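Local coordinates for putative peptidyl-arginine deiminase family protein (Campylobacter jejuni subsp. jejuni serotype O:2, PDB 6B10) that probably hydrolyses agmatine to N-carbamoylputrescine, an agmatine deiminase step in polyamine (putrescine) biosynthesis, at residues 11-14 against 15-19; 142-145 against 146-150; 299-303 against 304-308. All coordinates share one frame; numbering follows the deposited sequence.

Overall arrangement
The three contacts follow one another along the chain, each a local turn at the end of a strand or helix. Contact 1 fills the loop between strands 10-11 and 19-25, which belong to different sheets. Contact 2 leads from strand 138-141, in the same sheet as 10-11, into strand 149-151 of a third sheet. Contact 3 joins helix 289-300 to strand 305-310. Between centres, contacts 1 and 2 are about 15 Å apart, 1 and 3 about 17 Å, 2 and 3 about 26 Å; contacts 2 and 3 lie on opposite sides of the chain's centre. R213 pairs with both E15 and D150, tying contacts 1 and 2 together, while F275 meets contacts 1 and 3.

Contact 1 of 3, residues 11-14 against 15-19; sequences KSIP and EWSEQ
The six-membered ring of W16 carries P14 on one face: P14 CB sits 3.5 Å from the ring centroid, 10° off the normal, a CH-pi contact made almost over the centre. P14 CG leans toward the five-membered side, 3.8 Å from W16 CE2, and the two side chains cross at about a right angle. W16 can fold back over the proline two residues earlier because its CG lies between the backbone N and the carbonyl carbon (chi1 61°). Proline suits the position, since its ring carbons are held rigid and offer slightly polarised C-H groups to the electron-rich indole.

P14 also opens a type I beta turn, closed by S17 N donating to P14 O at 3.1 Å with an angle of 165°. S17 OG makes at most a weak bond to the same oxygen, and it also packs against P14 CD at 3.4 Å and I13 CG2 at 3.6 Å. The turn links strand 10-11 to strand 19-25, strands of different sheets, with I13 and S17 on F329 of strand 326-329. Q19 NE2 reaches back weakly to E15 O. The chemistry implies a turn fixed by a backbone bond and a CH-pi contact acting together; E15 lies within it, its carboxylate held by H322, F275 N and a salt bridge with R213.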
# COMPACT_ATOMS: atom_id res chain seq x y z
N LYS A 11 -19.10 -0.73 1.52
CA LYS A 11 -18.21 -1.39 2.46
C LYS A 11 -16.77 -1.22 1.99
O LYS A 11 -16.44 -1.54 0.84
CB LYS A 11 -18.55 -2.88 2.58
CG LYS A 11 -19.93 -3.17 3.13
N SER A 12 -15.91 -0.72 2.87
CA SER A 12 -14.48 -0.62 2.62
C SER A 12 -13.85 -2.01 2.76
O SER A 12 -14.31 -2.84 3.55
CB SER A 12 -13.83 0.38 3.58
OG SER A 12 -14.06 0.04 4.94
N ILE A 13 -12.79 -2.26 1.98
CA ILE A 13 -12.19 -3.59 1.87
C ILE A 13 -10.81 -3.60 2.51
O ILE A 13 -9.95 -2.81 2.12
CB ILE A 13 -12.05 -4.02 0.40
CG1 ILE A 13 -13.41 -3.98 -0.32
CG2 ILE A 13 -11.48 -5.43 0.30
CD1 ILE A 13 -13.32 -4.16 -1.82
N PRO A 14 -10.60 -4.49 3.50
CA PRO A 14 -9.27 -4.65 4.05
C PRO A 14 -8.38 -5.42 3.09
O PRO A 14 -8.87 -6.22 2.28
CB PRO A 14 -9.51 -5.45 5.33
CG PRO A 14 -10.70 -6.27 5.02
CD PRO A 14 -11.55 -5.45 4.07
N GLU A 15 -7.07 -5.22 3.20
CA GLU A 15 -6.12 -5.78 2.24
C GLU A 15 -6.07 -7.31 2.26
O GLU A 15 -5.71 -7.94 1.25
CB GLU A 15 -4.73 -5.22 2.49
CG GLU A 15 -3.81 -5.29 1.29
CD GLU A 15 -2.66 -4.33 1.43
OE1 GLU A 15 -2.88 -3.12 1.16
OE2 GLU A 15 -1.56 -4.77 1.84
N TRP A 16 -6.45 -7.92 3.38
CA TRP A 16 -6.43 -9.37 3.49
C TRP A 16 -7.63 -10.10 2.85
O TRP A 16 -7.67 -11.32 2.84
CB TRP A 16 -6.25 -9.81 4.95
CG TRP A 16 -7.34 -9.36 5.87
CD1 TRP A 16 -8.55 -9.94 6.05
CD2 TRP A 16 -7.30 -8.23 6.74
NE1 TRP A 16 -9.27 -9.25 6.99
CE2 TRP A 16 -8.52 -8.19 7.43
CE3 TRP A 16 -6.34 -7.24 7.01
CZ2 TRP A 16 -8.82 -7.20 8.37
CZ3 TRP A 16 -6.63 -6.26 7.94
CH2 TRP A 16 -7.86 -6.25 8.61
N SER A 17 -8.60 -9.35 2.32
CA SER A 17 -9.69 -9.96 1.55
C SER A 17 -9.13 -10.56 0.25
O SER A 17 -8.07 -10.13 -0.24
CB SER A 17 -10.77 -8.95 1.20
OG SER A 17 -11.35 -8.41 2.37
N GLU A 18 -9.84 -11.55 -0.28
CA GLU A 18 -9.38 -12.31 -1.43
C GLU A 18 -9.21 -11.40 -2.65
O GLU A 18 -10.01 -10.50 -2.89
CB GLU A 18 -10.36 -13.45 -1.76
CG GLU A 18 -9.81 -14.47 -2.75
CD GLU A 18 -10.68 -15.72 -2.87
OE1 GLU A 18 -11.90 -15.63 -2.61
OE2 GLU A 18 -10.14 -16.78 -3.23
N GLN A 19 -8.15 -11.66 -3.41
CA GLN A 19 -7.77 -10.81 -4.52
C GLN A 19 -7.66 -11.58 -5.83
O GLN A 19 -7.51 -12.80 -5.84
CB GLN A 19 -6.42 -10.15 -4.22
CG GLN A 19 -6.41 -9.23 -3.01
CD GLN A 19 -5.00 -8.90 -2.54
OE1 GLN A 19 -4.10 -8.67 -3.36
NE2 GLN A 19 -4.79 -8.89 -1.22

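Contact 2 of 3, residues 142-145 against 146-150; sequences FILE and GGSID
S148 and E145 meet because the S148 hydroxyl stands between its own backbone N and carbonyl carbon (chi1 78°), from where OG turns back to the carbonyl of E145. I149 has CG1 in the corresponding position (chi1 51°), which brings its CD1 to L144. Two donors of S148 thus converge on E145 O. OG donates at 2.8 Å, in the carbonyl plane and on a lone pair; the S148 N bond to E145 O is 3.1 Å with an angle of 158°. Serine fits here because it is short enough to bond to the residue three before it.

Across the turn L144 CD2 touches I149 CD1 at 3.8 Å, the branched chains crossing at about a right angle. L182 and F186 of helix 175-186 add to this apolar patch, as does F107, a residue of the potassium site. G146 and G147 are both buried, and their lack of side chains suits a 3-10 segment packed inside the protein. With E145 O taking two bonds from S148, this polar atom is satisfied within the turn, and the chain can enter strand 149-151 with its apolar side chains packed together.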
# COMPACT_ATOMS: atom_id res chain seq x y z
N PHE A 142 -11.49 14.16 -5.58
CA PHE A 142 -10.92 14.28 -4.25
C PHE A 142 -9.47 13.84 -4.32
O PHE A 142 -9.14 12.88 -5.02
CB PHE A 142 -11.71 13.39 -3.28
CG PHE A 142 -11.33 13.58 -1.84
CD1 PHE A 142 -10.32 12.81 -1.27
CD2 PHE A 142 -11.99 14.51 -1.06
CE1 PHE A 142 -9.97 12.98 0.06
CE2 PHE A 142 -11.64 14.68 0.28
CZ PHE A 142 -10.64 13.92 0.83
N ILE A 143 -8.59 14.56 -3.63
CA ILE A 143 -7.15 14.24 -3.64
C ILE A 143 -6.84 13.17 -2.60
O ILE A 143 -7.00 13.40 -1.40
CB ILE A 143 -6.28 15.49 -3.37
CG1 ILE A 143 -6.56 16.60 -4.39
CG2 ILE A 143 -4.80 15.13 -3.39
CD1 ILE A 143 -6.26 16.22 -5.83
N LEU A 144 -6.39 12.01 -3.06
CA LEU A 144 -6.10 10.90 -2.16
C LEU A 144 -5.18 9.87 -2.80
O LEU A 144 -5.45 9.40 -3.90
CB LEU A 144 -7.42 10.23 -1.74
CG LEU A 144 -7.32 9.05 -0.77
CD1 LEU A 144 -8.42 9.12 0.27
CD2 LEU A 144 -7.36 7.72 -1.51
N GLU A 145 -4.11 9.51 -2.09
CA GLU A 145 -3.23 8.42 -2.50
C GLU A 145 -3.59 7.16 -1.71
O GLU A 145 -4.01 7.25 -0.56
CB GLU A 145 -1.76 8.76 -2.23
CG GLU A 145 -1.29 10.11 -2.77
CD GLU A 145 -1.35 11.21 -1.73
OE1 GLU A 145 -2.47 11.61 -1.33
OE2 GLU A 145 -0.27 11.67 -1.29
N GLY A 146 -3.42 6.00 -2.34
CA GLY A 146 -3.74 4.72 -1.70
C GLY A 146 -2.95 4.45 -0.43
O GLY A 146 -3.47 3.90 0.53
N GLY A 147 -1.69 4.87 -0.42
CA GLY A 147 -0.83 4.73 0.76
C GLY A 147 -1.19 5.62 1.94
O GLY A 147 -0.64 5.45 3.03
N SER A 148 -2.12 6.57 1.76
CA SER A 148 -2.50 7.46 2.85
C SER A 148 -3.67 6.95 3.71
O SER A 148 -4.01 7.58 4.71
CB SER A 148 -2.81 8.86 2.30
OG SER A 148 -4.08 8.88 1.71
N ILE A 149 -4.25 5.81 3.34
CA ILE A 149 -5.39 5.23 4.07
C ILE A 149 -5.21 3.72 4.30
O ILE A 149 -4.54 3.06 3.52
CB ILE A 149 -6.73 5.47 3.33
CG1 ILE A 149 -6.63 5.02 1.87
CG2 ILE A 149 -7.11 6.94 3.42
CD1 ILE A 149 -7.93 5.07 1.09
N ASP A 150 -5.81 3.21 5.37
CA ASP A 150 -5.72 1.79 5.73
C ASP A 150 -7.04 1.36 6.41
O ASP A 150 -7.52 2.05 7.31
CB ASP A 150 -4.52 1.59 6.65
CG ASP A 150 -4.14 0.14 6.83
OD1 ASP A 150 -3.41 -0.40 5.99
OD2 ASP A 150 -4.56 -0.46 7.85

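Contact 3 of 3, residues 299-303 against 304-308; sequences KALPN and HKIIG. With PO4 (phosphate ion), chain D.
A type I beta turn from L301 to H304 carries the chain out of helix 289-300 and is closed by H304 N donating to L301 O at 3.1 Å. P302 occupies the second position of this turn, where its ring-restricted phi already has the value the turn needs.

The H304 side chain comes back along the turn. Its CG is anti to the carbonyl carbon (chi1 -80°), which places the ring beside the turn, and with chi2 at 86° its ND1 edge faces a phosphate ion, probably taken up from the crystallisation liquor. The phosphorus lies at the edge of the imidazole, in its plane, and ND1 donates to phosphate O2 at 2.8 Å along a nearly straight path (171°). Phosphate O2 also accepts from N303 N at 3.0 Å, and two N-H groups from successive residues therefore grip one oxygen. An anion so near would probably favour a protonated imidazole. Beyond that oxygen, N303 OD1 comes within 2.8 Å of phosphate O4, and L301 CD2 packs at 3.4 Å from phosphate O1.

The turn is the second link, helix to strand, of a beta-alpha-beta crossover formed by strand 279-284, helix 289-300 and strand 305-310, the two strands lying parallel and adjacent in their sheet. K305 and I307 make backbone bonds to strand 279-284. Leucine and isoleucine suit the side facing L280: L301 and I306 both lie on it, so the end of the helix and the start of strand 305-310 share one apolar neighbour, while L301 CB approaches I306 CD1 only loosely, at 4.3 Å. The rings of H304 and F275 meet edge-to-face (T-shaped), F275 coming from strand 274-276, at the other side of strand 279-284.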
# COMPACT_ATOMS: atom_id res chain seq x y z
N LYS A 299 3.18 -15.24 13.96
CA LYS A 299 2.42 -15.75 15.10
C LYS A 299 1.03 -15.11 15.18
O LYS A 299 0.05 -15.79 15.48
CB LYS A 299 3.17 -15.52 16.40
CG LYS A 299 2.85 -16.54 17.48
CD LYS A 299 3.79 -16.46 18.68
CE LYS A 299 5.25 -16.54 18.26
NZ LYS A 299 6.13 -17.08 19.34
N ALA A 300 0.95 -13.81 14.90
CA ALA A 300 -0.31 -13.06 14.96
C ALA A 300 -1.23 -13.32 13.78
O ALA A 300 -2.40 -12.95 13.81
CB ALA A 300 -0.02 -11.57 15.07
N LEU A 301 -0.70 -13.95 12.72
CA LEU A 301 -1.48 -14.27 11.54
C LEU A 301 -1.39 -15.76 11.20
O LEU A 301 -0.76 -16.14 10.20
CB LEU A 301 -0.99 -13.40 10.38
CG LEU A 301 -1.12 -11.89 10.60
CD1 LEU A 301 -0.28 -11.15 9.59
CD2 LEU A 301 -2.57 -11.46 10.52
N PRO A 302 -2.06 -16.61 12.00
CA PRO A 302 -1.87 -18.07 11.91
C PRO A 302 -2.27 -18.75 10.60
O PRO A 302 -1.95 -19.91 10.43
CB PRO A 302 -2.77 -18.61 13.05
CG PRO A 302 -3.07 -17.44 13.92
CD PRO A 302 -3.07 -16.26 13.00
N ASN A 303 -2.96 -18.04 9.71
CA ASN A 303 -3.38 -18.61 8.43
C ASN A 303 -2.72 -17.93 7.23
O ASN A 303 -3.21 -18.02 6.11
CB ASN A 303 -4.91 -18.53 8.29
CG ASN A 303 -5.63 -19.24 9.42
OD1 ASN A 303 -6.42 -18.65 10.13
ND2 ASN A 303 -5.34 -20.53 9.59
N HIS A 304 -1.60 -17.26 7.48
CA HIS A 304 -0.84 -16.62 6.41
C HIS A 304 0.60 -17.12 6.44
O HIS A 304 1.13 -17.41 7.50
CB HIS A 304 -0.84 -15.10 6.59
CG HIS A 304 -2.09 -14.44 6.10
ND1 HIS A 304 -3.22 -14.31 6.88
CD2 HIS A 304 -2.39 -13.87 4.91
CE1 HIS A 304 -4.15 -13.69 6.20
NE2 HIS A 304 -3.68 -13.40 5.00
N LYS A 305 1.20 -17.22 5.27
CA LYS A 305 2.63 -17.41 5.17
C LYS A 305 3.25 -16.02 5.12
O LYS A 305 2.86 -15.20 4.30
CB LYS A 305 3.00 -18.21 3.92
CG LYS A 305 2.18 -19.48 3.69
CD LYS A 305 2.29 -20.46 4.84
CE LYS A 305 1.65 -21.79 4.46
NZ LYS A 305 1.48 -22.69 5.64
N ILE A 306 4.19 -15.74 6.01
CA ILE A 306 4.87 -14.44 6.05
C ILE A 306 6.21 -14.61 5.34
O ILE A 306 7.01 -15.44 5.73
CB ILE A 306 5.06 -13.93 7.50
CG1 ILE A 306 3.80 -13.22 8.01
CG2 ILE A 306 6.21 -12.93 7.58
CD1 ILE A 306 2.53 -14.05 8.01
N ILE A 307 6.43 -13.83 4.28
CA ILE A 307 7.62 -14.01 3.44
C ILE A 307 8.37 -12.70 3.29
O ILE A 307 7.82 -11.71 2.83
CB ILE A 307 7.24 -14.57 2.04
CG1 ILE A 307 6.60 -15.95 2.18
CG2 ILE A 307 8.47 -14.66 1.14
CD1 ILE A 307 5.83 -16.38 0.94
N GLY A 308 9.65 -12.71 3.67
CA GLY A 308 10.48 -11.53 3.58
C GLY A 308 11.07 -11.34 2.20
O GLY A 308 11.59 -12.28 1.62
P PO4 D . -5.17 -14.84 9.79
O1 PO4 D . -5.21 -13.55 10.57
O2 PO4 D . -3.75 -15.21 9.44
O3 PO4 D . -5.99 -14.66 8.54
O4 PO4 D . -5.79 -15.97 10.60